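Local coordinates for pfam DUF1093 family protein (Bacillus subtilis, PDB 3NPP) that is of unknown function but belongs to the DUF1093 family and, given a signal sequence in the full-length protein, is probably exported from the cell, at residues V12-D17 / E42-F47. Residues are numbered along the deposited sequence; the frame is centred on the assembly and turned at random.
Sequences VYVQID and EEVTFF
Strands 12-15 and 42-47 cross steeply, at -77°, with their axes 8.2 Å apart at closest approach and no hydrogen bond between them, so side chains alone join them. Val12 and Val14 on one strand and Glu42, Val44 and Phe46 on the other, alternate residues in each case, point toward the facing segment. Val44 is the hub: its CG1, in the crowded position between backbone N and carbonyl carbon (chi1 58°), lies 3.5 Å from Val14 CG1 and 3.9 Å from Val12 CG1. Val12 meets it tip to tip, whereas Val14 crosses it obliquely. With CG1 anti to the backbone N, Val12 also sets that methyl 4.0 Å from Glu42 CB. Glu42 thus contributes its aliphatic stem, bent at chi2 (-68°), while its OE1 accepts a hydrogen bond from Gly1 of the second subunit, the construct's first residue. Strands 9-15 and 41-48, outermost in two three-stranded antiparallel sheets, meet here across a buried interior; backbone bonding of Tyr13 with Tyr35 links the sheets, consistent with a small barrel-like fold. At the far end, Ile16, centre of an inverse gamma turn, brings CD1 to the edge of the Phe46 ring, 4.1 Å from CZ. Val14 CG2 approaches the same ring obliquely, 4.4 Å from Phe46 CE1. Leu58 and Val67, from the other two strands of the sheet containing 9-15, also touch Phe46.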
# COMPACT_ATOMS: atom_id res chain seq x y z
N VAL A 12 -9.39 -10.52 -0.51
CA VAL A 12 -9.47 -11.60 -1.47
C VAL A 12 -9.67 -12.90 -0.70
O VAL A 12 -8.88 -13.25 0.16
CB VAL A 12 -8.20 -11.64 -2.35
CG1 VAL A 12 -8.30 -12.79 -3.38
CG2 VAL A 12 -8.01 -10.28 -3.06
N TYR A 13 -10.74 -13.61 -1.02
CA TYR A 13 -11.10 -14.86 -0.35
C TYR A 13 -10.60 -16.04 -1.18
O TYR A 13 -10.77 -16.06 -2.41
CB TYR A 13 -12.61 -14.93 -0.19
CG TYR A 13 -13.12 -13.85 0.76
CD1 TYR A 13 -13.40 -12.55 0.29
CD2 TYR A 13 -13.28 -14.10 2.15
CE1 TYR A 13 -13.84 -11.56 1.13
CE2 TYR A 13 -13.73 -13.09 3.01
CZ TYR A 13 -14.01 -11.83 2.50
OH TYR A 13 -14.47 -10.81 3.33
N VAL A 14 -9.96 -16.99 -0.52
CA VAL A 14 -9.33 -18.14 -1.17
C VAL A 14 -9.59 -19.40 -0.36
O VAL A 14 -9.92 -19.33 0.85
CB VAL A 14 -7.80 -17.95 -1.30
CG1 VAL A 14 -7.49 -16.76 -2.20
CG2 VAL A 14 -7.12 -17.82 0.06
N GLN A 15 -9.46 -20.55 -1.03
CA GLN A 15 -9.35 -21.82 -0.34
C GLN A 15 -7.95 -22.36 -0.53
O GLN A 15 -7.42 -22.30 -1.64
CB GLN A 15 -10.39 -22.84 -0.86
CG GLN A 15 -10.42 -24.12 -0.01
CD GLN A 15 -11.53 -25.07 -0.38
OE1 GLN A 15 -11.99 -25.11 -1.50
NE2 GLN A 15 -11.97 -25.86 0.60
N ILE A 16 -7.38 -22.94 0.52
CA ILE A 16 -6.04 -23.53 0.44
C ILE A 16 -6.19 -24.90 -0.27
O ILE A 16 -6.29 -25.96 0.37
CB ILE A 16 -5.35 -23.64 1.85
CG1 ILE A 16 -5.38 -22.30 2.60
CG2 ILE A 16 -3.87 -24.10 1.72
CD1 ILE A 16 -4.83 -21.10 1.81
N ASP A 17 -6.29 -24.82 -1.60
CA ASP A 17 -6.53 -25.96 -2.47
C ASP A 17 -5.34 -26.30 -3.39
O ASP A 17 -5.50 -27.07 -4.34
CB ASP A 17 -7.84 -25.78 -3.29
CG ASP A 17 -7.82 -24.58 -4.25
OD1 ASP A 17 -6.89 -23.71 -4.26
OD2 ASP A 17 -8.80 -24.49 -4.99
N GLU A 42 -9.60 -12.99 -8.83
CA GLU A 42 -8.25 -12.44 -8.53
C GLU A 42 -7.22 -13.56 -8.40
O GLU A 42 -7.56 -14.68 -8.11
CB GLU A 42 -8.23 -11.68 -7.19
CG GLU A 42 -9.39 -10.80 -6.88
CD GLU A 42 -9.51 -9.57 -7.77
OE1 GLU A 42 -8.68 -9.35 -8.70
OE2 GLU A 42 -10.43 -8.78 -7.49
N GLU A 43 -5.96 -13.23 -8.58
CA GLU A 43 -4.85 -14.12 -8.21
C GLU A 43 -4.12 -13.43 -7.09
O GLU A 43 -3.79 -12.27 -7.20
CB GLU A 43 -3.93 -14.36 -9.40
CG GLU A 43 -2.81 -15.44 -9.15
CD GLU A 43 -1.63 -15.30 -10.12
OE1 GLU A 43 -1.76 -15.80 -11.26
OE2 GLU A 43 -0.60 -14.67 -9.74
N VAL A 44 -3.85 -14.16 -6.01
CA VAL A 44 -3.16 -13.59 -4.87
C VAL A 44 -1.96 -14.48 -4.49
O VAL A 44 -2.10 -15.69 -4.41
CB VAL A 44 -4.14 -13.35 -3.69
CG1 VAL A 44 -4.86 -14.64 -3.26
CG2 VAL A 44 -3.44 -12.67 -2.53
N THR A 45 -0.80 -13.86 -4.31
CA THR A 45 0.38 -14.45 -3.74
C THR A 45 0.57 -13.87 -2.35
O THR A 45 0.59 -12.67 -2.20
CB THR A 45 1.59 -14.13 -4.59
OG1 THR A 45 1.45 -14.82 -5.83
CG2 THR A 45 2.90 -14.55 -3.92
N PHE A 46 0.69 -14.73 -1.35
CA PHE A 46 0.86 -14.30 0.01
C PHE A 46 1.68 -15.34 0.77
O PHE A 46 1.87 -16.48 0.29
CB PHE A 46 -0.49 -14.08 0.66
CG PHE A 46 -1.33 -15.34 0.79
CD1 PHE A 46 -2.11 -15.77 -0.27
CD2 PHE A 46 -1.34 -16.07 1.97
CE1 PHE A 46 -2.87 -16.90 -0.15
CE2 PHE A 46 -2.09 -17.21 2.09
CZ PHE A 46 -2.86 -17.63 1.06
N PHE A 47 2.16 -14.95 1.95
CA PHE A 47 3.04 -15.80 2.77
C PHE A 47 2.46 -15.94 4.16
O PHE A 47 1.91 -14.98 4.69
CB PHE A 47 4.44 -15.21 2.85
CG PHE A 47 5.15 -15.15 1.55
CD1 PHE A 47 4.88 -14.13 0.65
CD2 PHE A 47 6.10 -16.10 1.21
CE1 PHE A 47 5.53 -14.06 -0.58
CE2 PHE A 47 6.76 -16.04 -0.00
CZ PHE A 47 6.47 -15.01 -0.90